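Long-range contacts in lasso peptide isopeptidase AtxE2 (Asticcacaulis excentricus, PDB 5TXC), which hydrolyses the isopeptide bond of the lasso peptides astexin-2 and astexin-3, turning the threaded molecules into linear peptides: residues G106-W111 with G125-I130; V151-A156 with S164-D169. All coordinates share one frame; numbering follows the deposited sequence.

Contact 1 of 2, residues G106-W111 with G125-I130; sequences GEYLFW and GANLTI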
ATOM      1  N   GLY A 106      17.766  -0.514 -13.367  1.00 32.64           N
ATOM      2  CA  GLY A 106      16.445  -0.000 -13.672  1.00 31.31           C
ATOM      3  C   GLY A 106      16.070   1.170 -12.762  1.00 28.43           C
ATOM      4  O   GLY A 106      16.570   1.308 -11.638  1.00 29.07           O
ATOM      5  N   GLU A 107      15.191   2.027 -13.263  1.00 26.28           N
ATOM      6  CA  GLU A 107      14.627   3.141 -12.515  1.00 27.03           C
ATOM      7  C   GLU A 107      13.321   2.728 -11.871  1.00 28.05           C
ATOM      8  O   GLU A 107      12.713   1.726 -12.232  1.00 34.58           O
ATOM      9  CB  GLU A 107      14.357   4.341 -13.421  1.00 32.71           C
ATOM     10  CG  GLU A 107      15.522   4.653 -14.349  1.00 38.66           C
ATOM     11  CD  GLU A 107      15.241   5.761 -15.347  1.00 39.23           C
ATOM     12  OE1 GLU A 107      16.217   6.432 -15.741  1.00 47.36           O
ATOM     13  OE2 GLU A 107      14.073   5.952 -15.752  1.00 37.57           O
ATOM     14  N   TYR A 108      12.904   3.519 -10.898  1.00 29.24           N
ATOM     15  CA  TYR A 108      11.659   3.294 -10.191  1.00 24.84           C
ATOM     16  C   TYR A 108      10.492   3.395 -11.158  1.00 28.93           C
ATOM     17  O   TYR A 108      10.292   4.426 -11.797  1.00 27.63           O
ATOM     18  CB  TYR A 108      11.555   4.307  -9.064  1.00 29.28           C
ATOM     19  CG  TYR A 108      10.510   4.055  -7.995  1.00 29.62           C
ATOM     20  CD1 TYR A 108       9.173   4.384  -8.206  1.00 27.06           C
ATOM     21  CD2 TYR A 108      10.868   3.542  -6.754  1.00 27.14           C
ATOM     22  CE1 TYR A 108       8.223   4.195  -7.211  1.00 27.51           C
ATOM     23  CE2 TYR A 108       9.922   3.341  -5.762  1.00 23.95           C
ATOM     24  CZ  TYR A 108       8.614   3.673  -5.996  1.00 25.25           C
ATOM     25  OH  TYR A 108       7.682   3.486  -5.020  1.00 25.14           O
ATOM     26  N   LEU A 109       9.752   2.302 -11.311  1.00 29.81           N
ATOM     27  CA  LEU A 109       8.664   2.226 -12.271  1.00 26.81           C
ATOM     28  C   LEU A 109       7.338   2.462 -11.561  1.00 27.35           C
ATOM     29  O   LEU A 109       6.921   1.647 -10.734  1.00 34.84           O
ATOM     30  CB  LEU A 109       8.679   0.865 -12.953  1.00 26.12           C
ATOM     31  CG  LEU A 109       8.090   0.645 -14.338  1.00 28.04           C
ATOM     32  CD1 LEU A 109       8.597  -0.709 -14.879  1.00 25.66           C
ATOM     33  CD2 LEU A 109       6.591   0.698 -14.309  1.00 23.77           C
ATOM     34  N   PHE A 110       6.635   3.519 -11.944  1.00 28.30           N
ATOM     35  CA  PHE A 110       5.428   3.913 -11.231  1.00 26.48           C
ATOM     36  C   PHE A 110       4.255   3.073 -11.666  1.00 30.03           C
ATOM     37  O   PHE A 110       4.022   2.894 -12.865  1.00 33.89           O
ATOM     38  CB  PHE A 110       5.107   5.389 -11.457  1.00 25.01           C
ATOM     39  CG  PHE A 110       6.066   6.312 -10.786  1.00 31.49           C
ATOM     40  CD1 PHE A 110       6.287   6.219  -9.421  1.00 27.58           C
ATOM     41  CD2 PHE A 110       6.745   7.281 -11.512  1.00 30.32           C
ATOM     42  CE1 PHE A 110       7.170   7.063  -8.798  1.00 27.69           C
ATOM     43  CE2 PHE A 110       7.628   8.133 -10.887  1.00 26.35           C
ATOM     44  CZ  PHE A 110       7.846   8.022  -9.532  1.00 29.07           C
ATOM     45  N   TRP A 111       3.523   2.553 -10.691  1.00 29.01           N
ATOM     46  CA  TRP A 111       2.294   1.827 -10.965  1.00 34.07           C
ATOM     47  C   TRP A 111       1.170   2.799 -11.322  1.00 36.10           C
ATOM     48  O   TRP A 111       0.833   3.688 -10.541  1.00 36.04           O
ATOM     49  CB  TRP A 111       1.935   0.963  -9.764  1.00 34.48           C
ATOM     50  CG  TRP A 111       0.556   0.438  -9.807  1.00 37.80           C
ATOM     51  CD1 TRP A 111       0.097  -0.604 -10.535  1.00 36.24           C
ATOM     52  CD2 TRP A 111      -0.566   0.960  -9.083  1.00 51.41           C
ATOM     53  NE1 TRP A 111      -1.242  -0.793 -10.300  1.00 41.08           N
ATOM     54  CE2 TRP A 111      -1.679   0.162  -9.415  1.00 52.41           C
ATOM     55  CE3 TRP A 111      -0.739   2.032  -8.178  1.00 51.83           C
ATOM     56  CZ2 TRP A 111      -2.964   0.401  -8.881  1.00 51.43           C
ATOM     57  CZ3 TRP A 111      -2.011   2.266  -7.637  1.00 48.71           C
ATOM     58  CH2 TRP A 111      -3.105   1.451  -7.997  1.00 57.51           C
ATOM     59  N   GLY A 125       2.686   7.153  -6.725  1.00 25.01           N
ATOM     60  CA  GLY A 125       4.000   7.009  -6.142  1.00 23.28           C
ATOM     61  C   GLY A 125       4.406   5.589  -5.827  1.00 29.10           C
ATOM     62  O   GLY A 125       5.594   5.345  -5.579  1.00 32.23           O
ATOM     63  N   ALA A 126       3.477   4.638  -5.852  1.00 29.59           N
ATOM     64  CA  ALA A 126       3.817   3.243  -5.605  1.00 30.53           C
ATOM     65  C   ALA A 126       4.563   2.654  -6.797  1.00 25.62           C
ATOM     66  O   ALA A 126       4.297   3.017  -7.943  1.00 28.10           O
ATOM     67  CB  ALA A 126       2.545   2.434  -5.318  1.00 25.20           C
ATOM     68  N   ASN A 127       5.527   1.773  -6.518  1.00 25.16           N
ATOM     69  CA  ASN A 127       6.258   1.068  -7.565  1.00 27.30           C
ATOM     70  C   ASN A 127       5.427  -0.074  -8.147  1.00 25.77           C
ATOM     71  O   ASN A 127       4.711  -0.770  -7.419  1.00 24.69           O
ATOM     72  CB  ASN A 127       7.564   0.501  -7.020  1.00 26.43           C
ATOM     73  CG  ASN A 127       7.349  -0.436  -5.843  1.00 32.94           C
ATOM     74  OD1 ASN A 127       6.568  -0.146  -4.934  1.00 38.43           O
ATOM     75  ND2 ASN A 127       8.052  -1.568  -5.852  1.00 30.75           N
ATOM     76  N   LEU A 128       5.544  -0.282  -9.459  1.00 27.05           N
ATOM     77  CA  LEU A 128       4.864  -1.408 -10.106  1.00 25.65           C
ATOM     78  C   LEU A 128       5.444  -2.729  -9.615  1.00 25.32           C
ATOM     79  O   LEU A 128       6.660  -2.891  -9.514  1.00 25.25           O
ATOM     80  CB  LEU A 128       5.017  -1.328 -11.627  1.00 23.81           C
ATOM     81  CG  LEU A 128       4.287  -2.381 -12.492  1.00 29.46           C
ATOM     82  CD1 LEU A 128       2.787  -2.190 -12.435  1.00 28.95           C
ATOM     83  CD2 LEU A 128       4.732  -2.381 -13.946  1.00 22.64           C
ATOM     84  N   THR A 129       4.576  -3.689  -9.321  1.00 30.54           N
ATOM     85  CA  THR A 129       5.061  -5.028  -9.017  1.00 24.06           C
ATOM     86  C   THR A 129       5.530  -5.676 -10.307  1.00 24.51           C
ATOM     87  O   THR A 129       4.822  -5.658 -11.314  1.00 27.07           O
ATOM     88  CB  THR A 129       3.978  -5.875  -8.345  1.00 25.74           C
ATOM     89  OG1 THR A 129       3.694  -5.338  -7.050  1.00 28.61           O
ATOM     90  CG2 THR A 129       4.439  -7.309  -8.167  1.00 24.50           C
ATOM     91  N   ILE A 130       6.747  -6.189 -10.298  1.00 27.57           N
ATOM     92  CA  ILE A 130       7.358  -6.775 -11.487  1.00 28.05           C
ATOM     93  C   ILE A 130       7.143  -8.276 -11.423  1.00 26.10           C
ATOM     94  O   ILE A 130       7.716  -8.945 -10.560  1.00 27.87           O
ATOM     95  CB  ILE A 130       8.853  -6.449 -11.564  1.00 26.73           C
ATOM     96  CG1 ILE A 130       9.055  -4.932 -11.457  1.00 26.50           C
ATOM     97  CG2 ILE A 130       9.474  -7.097 -12.810  1.00 30.09           C
ATOM     98  CD1 ILE A 130       8.220  -4.129 -12.427  1.00 23.95           C
TER
HETATM   99  O   HOH W   1       2.739   5.146  -8.702  1.00 31.36           O

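Contact 2 of 2, residues V151-A156 with S164-D169; sequences VRVWRA and SPVIED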
ATOM      1  N   VAL A 151       9.584   2.404 -20.444  1.00 34.89           N
ATOM      2  CA  VAL A 151       9.440   1.038 -19.941  1.00 35.09           C
ATOM      3  C   VAL A 151       9.605   0.073 -21.109  1.00 34.86           C
ATOM      4  O   VAL A 151       8.909   0.188 -22.126  1.00 34.44           O
ATOM      5  CB  VAL A 151       8.085   0.818 -19.246  1.00 33.29           C
ATOM      6  CG1 VAL A 151       8.031  -0.603 -18.702  1.00 32.26           C
ATOM      7  CG2 VAL A 151       7.837   1.833 -18.129  1.00 28.46           C
ATOM      8  N   ARG A 152      10.551  -0.853 -20.971  1.00 33.00           N
ATOM      9  CA  ARG A 152      10.911  -1.840 -21.976  1.00 36.30           C
ATOM     10  C   ARG A 152      10.658  -3.251 -21.449  1.00 36.85           C
ATOM     11  O   ARG A 152      10.477  -3.465 -20.249  1.00 35.08           O
ATOM     12  CB  ARG A 152      12.394  -1.714 -22.370  1.00 35.99           C
ATOM     13  CG  ARG A 152      12.756  -0.462 -23.136  1.00 33.54           C
ATOM     14  CD  ARG A 152      14.261  -0.328 -23.299  1.00 34.58           C
ATOM     15  NE  ARG A 152      14.608   0.989 -23.824  1.00 41.38           N
ATOM     16  CZ  ARG A 152      14.821   2.043 -23.046  1.00 38.67           C
ATOM     17  NH1 ARG A 152      14.725   1.907 -21.734  1.00 36.74           N
ATOM     18  NH2 ARG A 152      15.125   3.218 -23.568  1.00 42.97           N
ATOM     19  N   VAL A 153      10.682  -4.240 -22.368  1.00 35.71           N
ATOM     20  CA  VAL A 153      10.836  -5.637 -21.979  1.00 29.61           C
ATOM     21  C   VAL A 153      12.315  -6.005 -22.043  1.00 32.19           C
ATOM     22  O   VAL A 153      12.995  -5.734 -23.036  1.00 37.60           O
ATOM     23  CB  VAL A 153       9.998  -6.571 -22.879  1.00 33.87           C
ATOM     24  CG1 VAL A 153      10.036  -8.014 -22.350  1.00 26.82           C
ATOM     25  CG2 VAL A 153       8.574  -6.104 -22.956  1.00 29.33           C
ATOM     26  N   TRP A 154      12.791  -6.704 -21.023  1.00 28.94           N
ATOM     27  CA  TRP A 154      14.149  -7.216 -20.952  1.00 32.52           C
ATOM     28  C   TRP A 154      14.091  -8.739 -20.847  1.00 34.30           C
ATOM     29  O   TRP A 154      13.096  -9.291 -20.371  1.00 34.49           O
ATOM     30  CB  TRP A 154      14.885  -6.675 -19.707  1.00 32.50           C
ATOM     31  CG  TRP A 154      15.382  -5.269 -19.776  1.00 33.06           C
ATOM     32  CD1 TRP A 154      14.643  -4.145 -20.005  1.00 33.03           C
ATOM     33  CD2 TRP A 154      16.735  -4.834 -19.600  1.00 30.50           C
ATOM     34  NE1 TRP A 154      15.459  -3.037 -19.990  1.00 31.24           N
ATOM     35  CE2 TRP A 154      16.748  -3.438 -19.742  1.00 33.40           C
ATOM     36  CE3 TRP A 154      17.939  -5.493 -19.345  1.00 38.96           C
ATOM     37  CZ2 TRP A 154      17.918  -2.691 -19.642  1.00 32.52           C
ATOM     38  CZ3 TRP A 154      19.104  -4.742 -19.235  1.00 33.45           C
ATOM     39  CH2 TRP A 154      19.079  -3.364 -19.382  1.00 32.35           C
ATOM     40  N   ARG A 155      15.151  -9.423 -21.284  1.00 33.72           N
ATOM     41  CA  ARG A 155      15.284 -10.863 -21.067  1.00 39.52           C
ATOM     42  C   ARG A 155      16.598 -11.150 -20.367  1.00 38.08           C
ATOM     43  O   ARG A 155      17.600 -10.483 -20.610  1.00 36.03           O
ATOM     44  CB  ARG A 155      15.244 -11.728 -22.350  1.00 40.52           C
ATOM     45  CG  ARG A 155      16.286 -11.367 -23.372  1.00 53.39           C
ATOM     46  CD  ARG A 155      16.948 -12.593 -24.003  1.00 54.49           C
ATOM     47  NE  ARG A 155      16.015 -13.574 -24.536  1.00 56.07           N
ATOM     48  CZ  ARG A 155      16.400 -14.747 -25.040  1.00 62.63           C
ATOM     49  NH1 ARG A 155      17.691 -15.052 -25.071  1.00 54.71           N
ATOM     50  NH2 ARG A 155      15.507 -15.619 -25.510  1.00 57.52           N
ATOM     51  N   ALA A 156      16.611 -12.209 -19.568  1.00 38.96           N
ATOM     52  CA  ALA A 156      17.750 -12.504 -18.720  1.00 36.37           C
ATOM     53  C   ALA A 156      17.987 -14.000 -18.647  1.00 41.91           C
ATOM     54  O   ALA A 156      17.039 -14.783 -18.540  1.00 45.22           O
ATOM     55  CB  ALA A 156      17.540 -11.965 -17.307  1.00 38.28           C
ATOM     56  N   SER A 164      20.560  -6.931 -21.378  1.00 52.04           N
ATOM     57  CA  SER A 164      19.950  -6.743 -22.695  1.00 44.03           C
ATOM     58  C   SER A 164      18.441  -6.486 -22.703  1.00 43.31           C
ATOM     59  O   SER A 164      17.653  -7.366 -22.337  1.00 39.18           O
ATOM     60  CB  SER A 164      20.256  -7.956 -23.569  1.00 45.19           C
ATOM     61  OG  SER A 164      19.344  -8.019 -24.656  1.00 49.13           O
ATOM     62  N   PRO A 165      18.018  -5.274 -23.074  1.00 41.67           N
ATOM     63  CA  PRO A 165      16.619  -5.041 -23.452  1.00 36.51           C
ATOM     64  C   PRO A 165      16.281  -5.750 -24.749  1.00 36.56           C
ATOM     65  O   PRO A 165      17.154  -6.133 -25.519  1.00 43.24           O
ATOM     66  CB  PRO A 165      16.539  -3.524 -23.640  1.00 37.29           C
ATOM     67  CG  PRO A 165      17.948  -3.092 -23.815  1.00 32.77           C
ATOM     68  CD  PRO A 165      18.783  -4.025 -23.005  1.00 35.01           C
ATOM     69  N   VAL A 166      14.983  -5.892 -25.007  1.00 42.82           N
ATOM     70  CA  VAL A 166      14.533  -6.771 -26.080  1.00 38.88           C
ATOM     71  C   VAL A 166      13.363  -6.169 -26.860  1.00 39.76           C
ATOM     72  O   VAL A 166      13.326  -6.269 -28.088  1.00 39.98           O
ATOM     73  CB  VAL A 166      14.233  -8.165 -25.491  1.00 38.95           C
ATOM     74  CG1 VAL A 166      12.799  -8.590 -25.681  1.00 34.50           C
ATOM     75  CG2 VAL A 166      15.230  -9.194 -26.027  1.00 36.09           C
ATOM     76  N   ILE A 167      12.369  -5.602 -26.171  1.00 39.18           N
ATOM     77  CA  ILE A 167      11.257  -4.920 -26.829  1.00 39.00           C
ATOM     78  C   ILE A 167      11.223  -3.477 -26.359  1.00 40.86           C
ATOM     79  O   ILE A 167      11.294  -3.205 -25.153  1.00 37.73           O
ATOM     80  CB  ILE A 167       9.891  -5.579 -26.583  1.00 35.44           C
ATOM     81  CG1 ILE A 167       9.922  -7.082 -26.865  1.00 39.59           C
ATOM     82  CG2 ILE A 167       8.893  -4.947 -27.497  1.00 36.89           C
ATOM     83  CD1 ILE A 167       8.637  -7.807 -26.421  1.00 28.73           C
ATOM     84  N   GLU A 168      11.105  -2.563 -27.315  1.00 41.51           N
ATOM     85  CA  GLU A 168      11.046  -1.133 -27.078  1.00 43.26           C
ATOM     86  C   GLU A 168      10.107  -0.522 -28.105  1.00 43.86           C
ATOM     87  O   GLU A 168      10.094  -0.948 -29.260  1.00 51.89           O
ATOM     88  CB  GLU A 168      12.477  -0.575 -27.134  1.00 40.05           C
ATOM     89  CG  GLU A 168      12.653   0.905 -26.903  1.00 53.65           C
ATOM     90  CD  GLU A 168      14.090   1.371 -27.188  1.00 59.48           C
ATOM     91  OE1 GLU A 168      15.017   0.523 -27.226  1.00 52.07           O
ATOM     92  OE2 GLU A 168      14.286   2.583 -27.420  1.00 68.41           O
ATOM     93  N   ASP A 169       9.300   0.448 -27.691  1.00 45.35           N
ATOM     94  CA  ASP A 169       8.312   1.047 -28.586  1.00 47.03           C
ATOM     95  C   ASP A 169       8.122   2.516 -28.206  1.00 50.85           C
ATOM     96  O   ASP A 169       8.708   3.010 -27.239  1.00 53.57           O
ATOM     97  CB  ASP A 169       6.987   0.272 -28.529  1.00 47.82           C
ATOM     98  CG  ASP A 169       6.329   0.089 -29.915  1.00 55.25           C
ATOM     99  OD1 ASP A 169       6.164   1.070 -30.680  1.00 56.72           O
ATOM    100  OD2 ASP A 169       5.954  -1.054 -30.239  1.00 53.14           O
TER

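Contact 1 of 2, residues G106-W111 with G125-I130
Two backbone hydrogen bonds join Leu-109 and Trp-111 to the segment 125-130. Leu-128 N donates to Leu-109 O at 2.7 Å with an N-H...O angle of 168°, and Trp-111 N donates to Ala-126 O at 2.9 Å. Phe-110 and Asn-127 form a single beta bridge, and the two segments run nearly perpendicular. Ala-126 O also accepts from a water, which donates to Trp-111 O and accepts from Gly-125 N at 2.8 Å, serving three backbone groups. The third direct bond belongs to Tyr-108: with CG swung away from the backbone N (chi1 -166°), its OH donates to Gly-125 O at 2.9 Å, in the carbonyl plane. Asn-127 CB lies over a face of the same ring, 3.9 Å from its centroid, a CH-pi contact. A phenylalanine here would keep the ring but would probably leave Gly-125 O without its hydroxyl donor. Asn-127 O is satisfied by Thr-51 OG1, and its amide OD1 and ND2 make weak hydrogen bonds to Met-52 N and Gly-50 O. Apolar contacts accompany the backbone bonds: Leu-109 and Leu-128 lie side by side with CD2 to CD2 at 3.6 Å, and Leu-128 CD1 meets the edge of the Trp-111 indole. The bonds pair the two ends of the loop portion carrying Trp-116, which binds astexin-3; that loop joins strands 100-104 and 133-134. Gly-125 lies about 6 Å from the side chain of His-638, the inferred charge-relay residue. Tyr-108 rests on strand 83-92 and Leu-128 on strand 140-147, while Phe-110 meets Trp-641 and His-637 edge-to-face and Tyr-108 also meets Trp-641.

Contact 2 of 2, residues V151-A156 with S164-D169
Trp-154 and Pro-165 lie side by side, with the proline ring over one face of the indole. Pro-165 CD sits 3.6 Å from the centroid of the six-membered ring and only 8° off its normal, which defines a CH-pi contact; the peptide group of Ser-164 continues over the same face toward the rim. Arg-152 and Glu-168 also point the same way, but the guanidinium edge at NE points at the flat face of the carboxylate, the planes 81° apart; Arg-152 NE to Glu-168 OE1, 3.5 Å, is a long salt bridge, neither end-on nor two-pronged. Each has a second partner, Asp-147 O for Arg-152 NH1 and Arg-150 for Glu-168. Val-153 and Ile-167 pack alongside one another, CB to CB 3.8 Å, on the sheet face that meets Val-176 and Leu-184. The Arg-155 side chain, its CG between the backbone N and the carbonyl carbon (chi1 57°), crosses Val-166 obliquely, CG touching Val-166 CG2 at 3.6 Å. In the backbone, Val-153 O accepts from both Val-166 N (2.8 Å) and Ile-167 N (3.2 Å), while Val-153 N returns a bond to Ile-167 O. Two successive residues opposite one define a classic beta bulge, here in the antiparallel hairpin whose strand 165-167 ends a four-stranded sheet, consistent with a blade of the beta-propeller of the prolyl oligopeptidase family.

Overall arrangement
The contacts follow one another along the chain, their centres 16 Å apart, and they meet where Leu-109 CD1 packs on Val-151 CG1 at 3.9 Å. Contact 1 leans on strand 140-147, and contact 2 adds the outermost strand beyond 150-157 of the same sheet. Both are partly buried: of nine touching residues, four are buried and one exposed in contact 1, three and two in contact 2, which is slightly the more superficial. Contact 1 reaches Trp-641 and His-637 of the prolyl oligopeptidase family region, and joins irregular segments by separate backbone bonds, a tyrosine hydroxyl and a water. Contact 2, away from the annotated sites, uses strand pairing interrupted by a bulge, with a salt bridge between two partly exposed residues.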